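Local coordinates for rutinosidase (Aspergillus niger, PDB 6I1A), which hydrolyses glycosides of the disaccharide rutinose, such as the flavonoid rutin, as a secreted family 5 enzyme, and may also act on beta-1,3-glucans, at residues Lys77-Lys82 with Cys359-Ile364; Asp122-Ile125 with Asn129-Ile132; Ala315-Asn320 with Gln354-Cys359. One frame throughout, in Å; residues are numbered along the deposited sequence.

Interaction 1: Lys77-Lys82 with Cys359-Ile364; sequences KADIDK and CYETFI. With EDO (1,2-ethanediol), chain L.
Glu361 turns its CG away from its own carbonyl carbon (chi1 -74°) and runs extended from there, which drives its carboxylate across to helix 77-85. Lys82 comes the other way, straight until a bend at chi3 (-52°) folds NZ over toward the acid. The two side chains cross at about a right angle. Lys82 CD rests 3.8 Å from Glu361 CG, and Lys82 NZ forms a salt bridge with Glu361 OE1 whose hydrogen bond, at 3.3 Å, is weak.

Glu361 OE2 is the nearer of its two oxygens to a second acid, 2.6 Å from Asp79 OD1, with the two carboxylates nearly coplanar. A spacing this short suggests that one of the pair carries a proton. Lys341 makes a long, weak ion pair with Asp79 OD1, while Asp79 OD2 accepts from Thr76 N.

One turn further on, Ile364 CD1 packs against the carbonyl of Lys82, 3.5 Å from Lys82 O, an oxygen that also receives a bond from Ser85 OG. Off to the side, O1 of an ethanediol, probably from the crystallisation liquor, lies at the edge of the Tyr360 ring, in its plane, 2.5 Å from Tyr360 OH.

The short helix axes come no closer than 11.1 Å and cross at 52°, so side chains span the gap. The contact packs helix 77-85, which leads into strand 90-95, against helix 360-365 near the chain's end, outside the family 5 (beta/alpha)8 barrel.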
ATOM      1  N   LYS A  77      32.269  -7.093  22.365  1.00 20.35           N
ATOM      2  CA  LYS A  77      32.425  -8.518  22.012  1.00 20.03           C
ATOM      3  C   LYS A  77      31.387  -9.375  22.733  1.00 20.13           C
ATOM      4  O   LYS A  77      30.918 -10.356  22.136  1.00 19.08           O
ATOM      5  CB  LYS A  77      33.846  -8.943  22.348  1.00 22.97           C
ATOM      6  CG  LYS A  77      34.878  -8.352  21.419  1.00 28.63           C
ATOM      7  CD  LYS A  77      36.242  -8.689  21.892  1.00 31.66           C
ATOM      8  CE  LYS A  77      37.286  -8.004  21.063  1.00 39.60           C
ATOM      9  NZ  LYS A  77      38.603  -8.468  21.533  1.00 45.23           N
ATOM     10  N   ALA A  78      31.010  -9.014  23.966  1.00 19.21           N
ATOM     11  CA  ALA A  78      29.963  -9.731  24.721  1.00 19.70           C
ATOM     12  C   ALA A  78      28.648  -9.739  23.914  1.00 17.49           C
ATOM     13  O   ALA A  78      27.980 -10.798  23.928  1.00 17.92           O
ATOM     14  CB  ALA A  78      29.748  -9.079  26.079  1.00 22.64           C
ATOM     15  N   ASP A  79      28.295  -8.608  23.281  1.00 17.99           N
ATOM     16  CA  ASP A  79      27.085  -8.560  22.431  1.00 16.72           C
ATOM     17  C   ASP A  79      27.222  -9.537  21.272  1.00 15.60           C
ATOM     18  O   ASP A  79      26.261 -10.310  20.936  1.00 15.15           O
ATOM     19  CB  ASP A  79      26.786  -7.145  21.944  1.00 17.26           C
ATOM     20  CG  ASP A  79      26.468  -6.241  23.102  1.00 22.20           C
ATOM     21  OD1 ASP A  79      25.386  -6.423  23.720  1.00 22.81           O
ATOM     22  OD2 ASP A  79      27.311  -5.389  23.434  1.00 20.75           O
ATOM     23  N   ILE A  80      28.372  -9.592  20.615  1.00 14.95           N
ATOM     24  CA  ILE A  80      28.579 -10.536  19.498  1.00 15.63           C
ATOM     25  C   ILE A  80      28.426 -11.975  19.971  1.00 15.53           C
ATOM     26  O   ILE A  80      27.826 -12.793  19.302  1.00 15.74           O
ATOM     27  CB  ILE A  80      29.928 -10.299  18.800  1.00 16.58           C
ATOM     28  CG1 ILE A  80      30.074  -8.815  18.427  1.00 15.81           C
ATOM     29  CG2 ILE A  80      30.122 -11.231  17.615  1.00 16.87           C
ATOM     30  CD1 ILE A  80      28.882  -8.187  17.717  1.00 16.88           C
ATOM     31  N   ASP A  81      29.003 -12.319  21.148  1.00 15.56           N
ATOM     32  CA  ASP A  81      28.825 -13.676  21.691  1.00 14.90           C
ATOM     33  C   ASP A  81      27.359 -13.999  21.962  1.00 15.12           C
ATOM     34  O   ASP A  81      26.913 -15.113  21.609  1.00 16.12           O
ATOM     35  CB  ASP A  81      29.642 -13.828  22.973  1.00 16.79           C
ATOM     36  CG  ASP A  81      31.146 -13.763  22.765  1.00 17.25           C
ATOM     37  OD1 ASP A  81      31.635 -14.126  21.677  1.00 17.21           O
ATOM     38  OD2 ASP A  81      31.835 -13.393  23.740  1.00 21.01           O
ATOM     39  N   LYS A  82      26.628 -13.056  22.508  1.00 15.49           N
ATOM     40  CA  LYS A  82      25.182 -13.306  22.782  1.00 16.33           C
ATOM     41  C   LYS A  82      24.416 -13.509  21.471  1.00 17.65           C
ATOM     42  O   LYS A  82      23.615 -14.455  21.304  1.00 16.11           O
ATOM     43  CB  LYS A  82      24.592 -12.150  23.535  1.00 17.18           C
ATOM     44  CG  LYS A  82      23.137 -12.423  23.907  1.00 21.96           C
ATOM     45  CD  LYS A  82      22.506 -11.342  24.617  1.00 30.55           C
ATOM     46  CE  LYS A  82      23.242 -10.812  25.835  1.00 37.33           C
ATOM     47  NZ  LYS A  82      22.588  -9.585  26.372  1.00 48.53           N
ATOM     48  N   CYS A 359      14.168  -5.081  20.646  1.00 13.74           N
ATOM     49  CA  CYS A 359      15.472  -5.498  21.199  1.00 14.39           C
ATOM     50  C   CYS A 359      15.723  -6.947  20.915  1.00 13.94           C
ATOM     51  O   CYS A 359      15.131  -7.849  21.564  1.00 14.45           O
ATOM     52  CB  CYS A 359      15.534  -5.207  22.679  1.00 13.11           C
ATOM     53  SG  CYS A 359      17.190  -5.550  23.313  1.00 18.33           S
ATOM     54  N   TYR A 360      16.552  -7.261  19.950  1.00 12.57           N
ATOM     55  CA  TYR A 360      16.784  -8.660  19.592  1.00 13.24           C
ATOM     56  C   TYR A 360      17.458  -9.440  20.724  1.00 13.58           C
ATOM     57  O   TYR A 360      17.216 -10.613  20.886  1.00 14.34           O
ATOM     58  CB  TYR A 360      17.613  -8.764  18.316  1.00 13.25           C
ATOM     59  CG  TYR A 360      17.447 -10.051  17.580  1.00 12.94           C
ATOM     60  CD1 TYR A 360      16.377 -10.256  16.736  1.00 12.99           C
ATOM     61  CD2 TYR A 360      18.298 -11.126  17.779  1.00 12.66           C
ATOM     62  CE1 TYR A 360      16.224 -11.426  16.021  1.00 13.69           C
ATOM     63  CE2 TYR A 360      18.171 -12.313  17.075  1.00 13.42           C
ATOM     64  CZ  TYR A 360      17.126 -12.471  16.166  1.00 13.94           C
ATOM     65  OH  TYR A 360      16.961 -13.615  15.430  1.00 15.39           O
ATOM     66  N   GLU A 361      18.370  -8.812  21.484  1.00 15.76           N
ATOM     67  CA  GLU A 361      19.082  -9.526  22.575  1.00 17.07           C
ATOM     68  C   GLU A 361      18.039  -9.978  23.612  1.00 16.86           C
ATOM     69  O   GLU A 361      18.230 -11.071  24.157  1.00 16.75           O
ATOM     70  CB  GLU A 361      20.129  -8.645  23.219  1.00 17.88           C
ATOM     71  CG  GLU A 361      21.359  -8.476  22.328  1.00 20.66           C
ATOM     72  CD  GLU A 361      22.530  -7.807  23.016  1.00 22.29           C
ATOM     73  OE1 GLU A 361      22.302  -7.202  24.060  1.00 25.07           O
ATOM     74  OE2 GLU A 361      23.558  -7.709  22.398  1.00 25.10           O
ATOM     75  N   THR A 362      16.988  -9.198  23.815  1.00 15.36           N
ATOM     76  CA  THR A 362      15.901  -9.626  24.757  1.00 15.99           C
ATOM     77  C   THR A 362      15.321 -10.930  24.248  1.00 16.81           C
ATOM     78  O   THR A 362      15.078 -11.893  25.032  1.00 18.23           O
ATOM     79  CB  THR A 362      14.824  -8.559  24.854  1.00 17.88           C
ATOM     80  OG1 THR A 362      15.386  -7.433  25.527  1.00 19.97           O
ATOM     81  CG2 THR A 362      13.605  -9.060  25.593  1.00 20.33           C
ATOM     82  N   PHE A 363      15.037 -11.048  22.954  1.00 15.01           N
ATOM     83  CA  PHE A 363      14.475 -12.302  22.405  1.00 15.63           C
ATOM     84  C   PHE A 363      15.391 -13.486  22.676  1.00 15.18           C
ATOM     85  O   PHE A 363      14.973 -14.616  22.953  1.00 16.49           O
ATOM     86  CB  PHE A 363      14.229 -12.176  20.902  1.00 14.92           C
ATOM     87  CG  PHE A 363      13.317 -11.064  20.487  1.00 15.84           C
ATOM     88  CD1 PHE A 363      12.341 -10.542  21.298  1.00 15.40           C
ATOM     89  CD2 PHE A 363      13.423 -10.533  19.205  1.00 15.39           C
ATOM     90  CE1 PHE A 363      11.461  -9.569  20.876  1.00 16.87           C
ATOM     91  CE2 PHE A 363      12.557  -9.542  18.781  1.00 16.00           C
ATOM     92  CZ  PHE A 363      11.556  -9.080  19.593  1.00 18.00           C
ATOM     93  N   ILE A 364      16.705 -13.306  22.481  1.00 14.68           N
ATOM     94  CA  ILE A 364      17.669 -14.388  22.716  1.00 15.01           C
ATOM     95  C   ILE A 364      17.579 -14.790  24.221  1.00 15.35           C
ATOM     96  O   ILE A 364      17.535 -15.999  24.490  1.00 17.59           O
ATOM     97  CB  ILE A 364      19.089 -13.938  22.326  1.00 15.42           C
ATOM     98  CG1 ILE A 364      19.144 -13.686  20.810  1.00 16.03           C
ATOM     99  CG2 ILE A 364      20.083 -15.009  22.708  1.00 15.62           C
ATOM    100  CD1 ILE A 364      20.485 -13.116  20.299  1.00 15.61           C
TER
HETATM  101  C1  EDO L 410      18.681 -16.295  14.594  1.00 23.57           C
HETATM  102  O1  EDO L 410      18.568 -15.550  15.733  1.00 20.23           O
HETATM  103  C2  EDO L 410      17.755 -17.430  14.509  1.00 24.83           C
HETATM  104  O2  EDO L 410      17.856 -18.009  13.189  1.00 28.76           O

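Interaction 2: Asp122-Ile125 with Asn129-Ile132; sequences DYAI and NMHI
Asn129 N reaches back to Ile125 O over 2.9 Å, although its N-H points well off the line, with an angle of 134°. The next amide does better: Met130 N bonds to Ala124 O at 3.2 Å and is nearly straight at 167°. That second bond spans six residues instead of the four of a helical turn. It becomes possible because Asn129 leaves the helix with a positive phi of 58°, folding the chain over the helix end.

The turn belongs to a beta-alpha-beta crossover of the barrel, in which helix 113-128 follows strand 90-95 and leads into the neighbouring parallel strand 131-136.

Side chains fill the angle between helix and strand. Ala124 CB sits 4.1 Å from Met130 SD and as close to Met130 CB, while the thioether runs on, extended, toward Ala84 of helix 77-85. Ile125 lays its CG1 3.6 Å from Met130 O and ends with CD1 3.9 Å from Ile132 CG1, the two isoleucines crossing at about a right angle. Ile132 CD1 is a looser neighbour of Ala124 CB at 4.4 Å. Beyond them, Leu91 touches Ala124, Met130 and Ile132, and Tyr187 of the adjoining strand packs on both isoleucines.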
ATOM      1  N   ASP A 122      36.093  -7.688  13.092  1.00 17.29           N
ATOM      2  CA  ASP A 122      37.199  -8.687  13.107  1.00 18.45           C
ATOM      3  C   ASP A 122      36.858  -9.793  14.124  1.00 16.72           C
ATOM      4  O   ASP A 122      37.107 -10.964  13.790  1.00 17.84           O
ATOM      5  CB  ASP A 122      38.514  -8.061  13.510  1.00 19.25           C
ATOM      6  CG  ASP A 122      39.189  -7.211  12.438  1.00 24.51           C
ATOM      7  OD1 ASP A 122      38.584  -7.044  11.384  1.00 21.79           O
ATOM      8  OD2 ASP A 122      40.204  -6.584  12.752  1.00 23.60           O
ATOM      9  N   TYR A 123      36.296  -9.427  15.267  1.00 16.31           N
ATOM     10  CA  TYR A 123      35.959 -10.429  16.313  1.00 16.85           C
ATOM     11  C   TYR A 123      34.896 -11.368  15.767  1.00 16.15           C
ATOM     12  O   TYR A 123      34.943 -12.619  15.897  1.00 17.03           O
ATOM     13  CB  TYR A 123      35.513  -9.745  17.595  1.00 16.71           C
ATOM     14  CG  TYR A 123      35.148 -10.758  18.652  1.00 17.53           C
ATOM     15  CD1 TYR A 123      36.132 -11.448  19.341  1.00 19.13           C
ATOM     16  CD2 TYR A 123      33.828 -11.078  18.935  1.00 17.01           C
ATOM     17  CE1 TYR A 123      35.801 -12.426  20.289  1.00 20.27           C
ATOM     18  CE2 TYR A 123      33.478 -12.007  19.895  1.00 17.90           C
ATOM     19  CZ  TYR A 123      34.477 -12.712  20.549  1.00 18.66           C
ATOM     20  OH  TYR A 123      34.163 -13.633  21.525  1.00 20.92           O
ATOM     21  N   ALA A 124      33.849 -10.800  15.161  1.00 15.34           N
ATOM     22  CA  ALA A 124      32.737 -11.577  14.595  1.00 15.40           C
ATOM     23  C   ALA A 124      33.196 -12.518  13.481  1.00 15.09           C
ATOM     24  O   ALA A 124      32.714 -13.656  13.363  1.00 16.40           O
ATOM     25  CB  ALA A 124      31.640 -10.633  14.146  1.00 14.27           C
ATOM     26  N   ILE A 125      34.110 -12.056  12.608  1.00 16.28           N
ATOM     27  CA  ILE A 125      34.612 -12.876  11.502  1.00 15.61           C
ATOM     28  C   ILE A 125      35.529 -13.970  12.065  1.00 15.54           C
ATOM     29  O   ILE A 125      35.322 -15.138  11.706  1.00 17.02           O
ATOM     30  CB  ILE A 125      35.365 -11.957  10.509  1.00 16.59           C
ATOM     31  CG1 ILE A 125      34.393 -11.032   9.766  1.00 16.09           C
ATOM     32  CG2 ILE A 125      36.140 -12.773   9.514  1.00 18.64           C
ATOM     33  CD1 ILE A 125      35.080  -9.809   9.161  1.00 17.58           C
ATOM     34  N   ASN A 129      32.809 -16.478  11.906  1.00 16.63           N
ATOM     35  CA  ASN A 129      32.726 -16.396  10.439  1.00 16.89           C
ATOM     36  C   ASN A 129      31.429 -15.657  10.012  1.00 14.57           C
ATOM     37  O   ASN A 129      30.808 -16.045   9.007  1.00 16.40           O
ATOM     38  CB  ASN A 129      32.819 -17.748   9.753  1.00 18.69           C
ATOM     39  CG  ASN A 129      33.100 -17.595   8.268  1.00 21.15           C
ATOM     40  OD1 ASN A 129      33.726 -16.610   7.866  1.00 22.29           O
ATOM     41  ND2 ASN A 129      32.642 -18.543   7.478  1.00 25.56           N
ATOM     42  N   MET A 130      30.999 -14.677  10.799  1.00 15.94           N
ATOM     43  CA  MET A 130      29.815 -13.862  10.407  1.00 15.18           C
ATOM     44  C   MET A 130      30.131 -13.075   9.117  1.00 15.53           C
ATOM     45  O   MET A 130      31.322 -12.714   8.901  1.00 15.89           O
ATOM     46  CB  MET A 130      29.402 -12.887  11.496  1.00 15.04           C
ATOM     47  CG  MET A 130      28.918 -13.609  12.774  1.00 15.00           C
ATOM     48  SD  MET A 130      28.022 -12.489  13.809  1.00 16.78           S
ATOM     49  CE  MET A 130      27.806 -13.518  15.280  1.00 13.59           C
ATOM     50  N   HIS A 131      29.086 -12.780   8.347  1.00 14.30           N
ATOM     51  CA  HIS A 131      29.181 -11.851   7.172  1.00 13.82           C
ATOM     52  C   HIS A 131      28.826 -10.450   7.642  1.00 14.74           C
ATOM     53  O   HIS A 131      27.919 -10.350   8.491  1.00 13.49           O
ATOM     54  CB  HIS A 131      28.304 -12.327   6.019  1.00 14.94           C
ATOM     55  CG  HIS A 131      28.588 -11.642   4.705  1.00 13.06           C
ATOM     56  ND1 HIS A 131      29.716 -11.904   3.966  1.00 15.02           N
ATOM     57  CD2 HIS A 131      27.946 -10.596   4.088  1.00 14.15           C
ATOM     58  CE1 HIS A 131      29.706 -11.120   2.892  1.00 13.71           C
ATOM     59  NE2 HIS A 131      28.680 -10.311   2.956  1.00 14.44           N
ATOM     60  N   ILE A 132      29.509  -9.436   7.154  1.00 12.46           N
ATOM     61  CA  ILE A 132      29.364  -8.051   7.584  1.00 12.38           C
ATOM     62  C   ILE A 132      28.801  -7.239   6.429  1.00 12.29           C
ATOM     63  O   ILE A 132      29.470  -7.162   5.380  1.00 13.58           O
ATOM     64  CB  ILE A 132      30.680  -7.460   8.088  1.00 12.76           C
ATOM     65  CG1 ILE A 132      31.408  -8.369   9.095  1.00 14.13           C
ATOM     66  CG2 ILE A 132      30.461  -6.092   8.633  1.00 13.63           C
ATOM     67  CD1 ILE A 132      30.673  -8.540  10.435  1.00 15.07           C
TER

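Interaction 3: Ala315-Asn320 with Gln354-Cys359; sequences ALRKRN and QKDYWC. With EDO (1,2-ethanediol), chain U.
Arg317 delivers one N-H squarely onto a backbone oxygen: Arg317 NH1 donates to Asp356 O over 2.9 Å at 170°. The bond lies in the guanidinium plane and in the carbonyl plane, on a lone pair of the oxygen, so both flat groups meet edge on. Arg317 CD crowds the same oxygen, 3.2 Å from Asp356 O. Closer to the helix, Arg317 CG comes obliquely against the ring of Tyr357, 3.8 Å from Tyr357 CE2, with guanidinium and ring planes 62° apart. The carboxylate of Asp356 may add some electrostatic attraction, but no N-H points at it: its OD1 stands 4.4 Å from Arg317 NH1 and well out of the guanidinium plane.

A bend at chi3 (-65°) swings the guanidinium toward helix 355-358, and Leu314 O holds it there by accepting from Arg317 NE. Asp356 is fixed in turn by Glu353 N, which donates to its OD2, and Tyr357 by a hydrogen bond between its OH and Gln351 O. Ile306 of strand 299-308 packs against both Arg317 and Tyr357.

On another flank of the short helix, an ethanediol, probably from the crystallisation liquor, lies over one face of Trp358, its C2 3.7 Å from Trp358 CH2; its O1 accepts from Gln354 NE2 at 3.3 Å. Gln307 OE1 receives bonds from both Gln354 NE2 and Trp358 NE1.

Thus the start of helix 317-331 grips the short helix in the connection following strand 334-337, at the C-terminal end of the barrel strands, the end that carries the active site in (beta/alpha)8 enzymes.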
ATOM      1  N   ALA A 315       2.490 -11.489  24.277  1.00 15.10           N
ATOM      2  CA  ALA A 315       2.357 -12.939  24.226  1.00 15.60           C
ATOM      3  C   ALA A 315       2.735 -13.506  22.838  1.00 14.60           C
ATOM      4  O   ALA A 315       3.123 -14.668  22.795  1.00 18.17           O
ATOM      5  CB  ALA A 315       0.916 -13.313  24.583  1.00 17.40           C
ATOM      6  N   LEU A 316       2.572 -12.724  21.772  1.00 15.76           N
ATOM      7  CA  LEU A 316       2.759 -13.236  20.405  1.00 15.37           C
ATOM      8  C   LEU A 316       4.145 -12.855  19.867  1.00 14.16           C
ATOM      9  O   LEU A 316       4.338 -13.092  18.714  1.00 14.37           O
ATOM     10  CB  LEU A 316       1.654 -12.693  19.512  1.00 14.61           C
ATOM     11  CG  LEU A 316       0.262 -13.338  19.724  1.00 15.67           C
ATOM     12  CD1 LEU A 316      -0.806 -12.629  18.925  1.00 17.52           C
ATOM     13  CD2 LEU A 316       0.316 -14.805  19.372  1.00 16.87           C
ATOM     14  N   ARG A 317       5.013 -12.321  20.675  1.00 13.77           N
ATOM     15  CA  ARG A 317       6.330 -11.854  20.153  1.00 13.15           C
ATOM     16  C   ARG A 317       7.111 -13.026  19.624  1.00 14.85           C
ATOM     17  O   ARG A 317       7.695 -12.954  18.514  1.00 14.46           O
ATOM     18  CB  ARG A 317       7.134 -11.127  21.231  1.00 13.63           C
ATOM     19  CG  ARG A 317       6.569  -9.770  21.574  1.00 13.68           C
ATOM     20  CD  ARG A 317       7.380  -9.132  22.681  1.00 14.51           C
ATOM     21  NE  ARG A 317       7.268  -9.882  23.943  1.00 15.98           N
ATOM     22  CZ  ARG A 317       8.054  -9.706  24.987  1.00 17.70           C
ATOM     23  NH1 ARG A 317       8.997  -8.762  25.008  1.00 18.72           N
ATOM     24  NH2 ARG A 317       7.847 -10.435  26.068  1.00 20.46           N
ATOM     25  N   LYS A 318       7.164 -14.140  20.358  1.00 14.17           N
ATOM     26  CA  LYS A 318       7.963 -15.303  19.873  1.00 14.34           C
ATOM     27  C   LYS A 318       7.391 -15.823  18.548  1.00 15.35           C
ATOM     28  O   LYS A 318       8.163 -16.023  17.597  1.00 13.50           O
ATOM     29  CB  LYS A 318       8.027 -16.424  20.915  1.00 14.72           C
ATOM     30  CG  LYS A 318       8.725 -17.695  20.448  1.00 16.73           C
ATOM     31  CD  LYS A 318       8.898 -18.731  21.542  1.00 21.07           C
ATOM     32  CE  LYS A 318       9.694 -19.935  21.088  1.00 26.75           C
ATOM     33  NZ  LYS A 318       9.733 -20.995  22.122  1.00 35.27           N
ATOM     34  N   ARG A 319       6.073 -16.017  18.491  1.00 13.90           N
ATOM     35  CA  ARG A 319       5.408 -16.520  17.262  1.00 14.31           C
ATOM     36  C   ARG A 319       5.696 -15.571  16.090  1.00 12.96           C
ATOM     37  O   ARG A 319       6.002 -16.067  14.997  1.00 13.66           O
ATOM     38  CB  ARG A 319       3.902 -16.645  17.516  1.00 16.39           C
ATOM     39  CG  ARG A 319       3.081 -16.987  16.281  1.00 19.95           C
ATOM     40  CD  ARG A 319       2.483 -15.743  15.645  1.00 23.14           C
ATOM     41  NE  ARG A 319       1.066 -15.930  15.383  1.00 30.95           N
ATOM     42  CZ  ARG A 319       0.177 -14.961  15.232  1.00 26.38           C
ATOM     43  NH1 ARG A 319       0.543 -13.695  15.324  1.00 18.96           N
ATOM     44  NH2 ARG A 319      -1.085 -15.265  14.994  1.00 33.58           N
ATOM     45  N   ASN A 320       5.616 -14.260  16.331  1.00 12.82           N
ATOM     46  CA  ASN A 320       5.810 -13.224  15.281  1.00 12.42           C
ATOM     47  C   ASN A 320       7.267 -13.179  14.801  1.00 12.45           C
ATOM     48  O   ASN A 320       7.479 -13.099  13.584  1.00 13.23           O
ATOM     49  CB  ASN A 320       5.257 -11.870  15.729  1.00 12.29           C
ATOM     50  CG  ASN A 320       3.743 -11.834  15.684  1.00 13.52           C
ATOM     51  OD1 ASN A 320       3.131 -12.582  14.932  1.00 14.86           O
ATOM     52  ND2 ASN A 320       3.137 -10.967  16.475  1.00 13.65           N
ATOM     53  N   GLN A 354       8.334   0.213  23.267  1.00 15.49           N
ATOM     54  CA  GLN A 354       9.129  -0.221  22.080  1.00 14.55           C
ATOM     55  C   GLN A 354      10.238  -1.191  22.464  1.00 14.67           C
ATOM     56  O   GLN A 354      10.501  -2.146  21.735  1.00 15.03           O
ATOM     57  CB  GLN A 354       9.636   0.977  21.295  1.00 14.63           C
ATOM     58  CG  GLN A 354       8.536   1.682  20.547  1.00 15.85           C
ATOM     59  CD  GLN A 354       9.039   2.709  19.565  1.00 18.96           C
ATOM     60  OE1 GLN A 354       9.973   3.440  19.821  1.00 19.22           O
ATOM     61  NE2 GLN A 354       8.448   2.711  18.387  1.00 22.28           N
ATOM     62  N   LYS A 355      10.914  -1.021  23.597  1.00 14.26           N
ATOM     63  CA  LYS A 355      11.960  -1.955  23.970  1.00 15.06           C
ATOM     64  C   LYS A 355      11.500  -3.411  24.060  1.00 16.35           C
ATOM     65  O   LYS A 355      12.318  -4.302  23.910  1.00 18.29           O
ATOM     66  CB  LYS A 355      12.702  -1.528  25.231  1.00 17.97           C
ATOM     67  CG  LYS A 355      11.855  -1.532  26.497  1.00 23.25           C
ATOM     68  CD  LYS A 355      12.614  -1.133  27.737  1.00 34.51           C
ATOM     69  CE  LYS A 355      11.702  -1.019  28.945  1.00 41.54           C
ATOM     70  NZ  LYS A 355      10.821  -2.216  29.063  1.00 48.61           N
ATOM     71  N   ASP A 356      10.210  -3.665  24.280  1.00 14.59           N
ATOM     72  CA  ASP A 356       9.705  -5.046  24.322  1.00 15.23           C
ATOM     73  C   ASP A 356       9.655  -5.703  22.929  1.00 14.48           C
ATOM     74  O   ASP A 356       9.643  -6.923  22.876  1.00 15.68           O
ATOM     75  CB  ASP A 356       8.296  -5.036  24.942  1.00 15.18           C
ATOM     76  CG  ASP A 356       8.278  -4.557  26.401  1.00 16.82           C
ATOM     77  OD1 ASP A 356       9.176  -4.953  27.132  1.00 19.73           O
ATOM     78  OD2 ASP A 356       7.409  -3.766  26.711  1.00 21.41           O
ATOM     79  N   TYR A 357       9.630  -4.908  21.842  1.00 14.16           N
ATOM     80  CA  TYR A 357       9.399  -5.414  20.474  1.00 13.35           C
ATOM     81  C   TYR A 357      10.618  -5.168  19.579  1.00 13.38           C
ATOM     82  O   TYR A 357      10.642  -5.819  18.539  1.00 13.44           O
ATOM     83  CB  TYR A 357       8.171  -4.754  19.835  1.00 14.21           C
ATOM     84  CG  TYR A 357       6.897  -5.007  20.647  1.00 13.98           C
ATOM     85  CD1 TYR A 357       6.526  -4.145  21.660  1.00 14.93           C
ATOM     86  CD2 TYR A 357       6.112  -6.128  20.396  1.00 14.80           C
ATOM     87  CE1 TYR A 357       5.357  -4.375  22.390  1.00 15.21           C
ATOM     88  CE2 TYR A 357       4.960  -6.385  21.128  1.00 15.14           C
ATOM     89  CZ  TYR A 357       4.609  -5.502  22.110  1.00 16.44           C
ATOM     90  OH  TYR A 357       3.443  -5.763  22.807  1.00 16.67           O
ATOM     91  N   TRP A 358      11.551  -4.310  19.947  1.00 12.69           N
ATOM     92  CA  TRP A 358      12.673  -3.883  19.052  1.00 12.40           C
ATOM     93  C   TRP A 358      14.047  -4.339  19.541  1.00 14.03           C
ATOM     94  O   TRP A 358      15.027  -3.988  18.852  1.00 14.50           O
ATOM     95  CB  TRP A 358      12.625  -2.372  18.876  1.00 11.96           C
ATOM     96  CG  TRP A 358      11.458  -1.834  18.138  1.00 11.91           C
ATOM     97  CD1 TRP A 358      10.223  -1.616  18.645  1.00 12.57           C
ATOM     98  CD2 TRP A 358      11.426  -1.413  16.777  1.00 12.21           C
ATOM     99  NE1 TRP A 358       9.418  -1.069  17.671  1.00 13.05           N
ATOM    100  CE2 TRP A 358      10.137  -0.954  16.484  1.00 12.00           C
ATOM    101  CE3 TRP A 358      12.382  -1.438  15.739  1.00 11.36           C
ATOM    102  CZ2 TRP A 358       9.771  -0.460  15.231  1.00 13.10           C
ATOM    103  CZ3 TRP A 358      12.021  -0.945  14.508  1.00 12.81           C
ATOM    104  CH2 TRP A 358      10.753  -0.455  14.234  1.00 13.68           C
ATOM    105  N   CYS A 359      14.168  -5.081  20.646  1.00 13.74           N
ATOM    106  CA  CYS A 359      15.472  -5.498  21.199  1.00 14.39           C
ATOM    107  C   CYS A 359      15.723  -6.947  20.915  1.00 13.94           C
ATOM    108  O   CYS A 359      15.131  -7.849  21.564  1.00 14.45           O
ATOM    109  CB  CYS A 359      15.534  -5.207  22.679  1.00 13.11           C
ATOM    110  SG  CYS A 359      17.190  -5.550  23.313  1.00 18.33           S
TER
HETATM  111  C1  EDO U 419      10.854   3.154  15.361  1.00 37.22           C
HETATM  112  O1  EDO U 419      10.180   4.211  16.040  1.00 38.01           O
HETATM  113  C2  EDO U 419      11.872   2.417  16.204  1.00 28.68           C
HETATM  114  O2  EDO U 419      13.170   3.068  16.308  1.00 28.72           O

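Interaction 2 is a buried contact, the other two only partly buried, and it is the most apolar: two backbone bonds and a cluster of aliphatic side chains within one crossover. Interactions 1 and 3 depend on long charged side chains, an acid-lysine cluster in one and an arginine on a main-chain oxygen in the other. They share Cys359, which separates helix 355-358 from helix 360-365, and Phe363 of interaction 1 packs on the backbone of Asp356 and Tyr357. Helix 77-85 also serves twice, since Ile80 and Asp81 touch Ala124 and Tyr123 of interaction 2. Interactions 2 and 3 do not touch, their nearest atoms being about 15 Å apart.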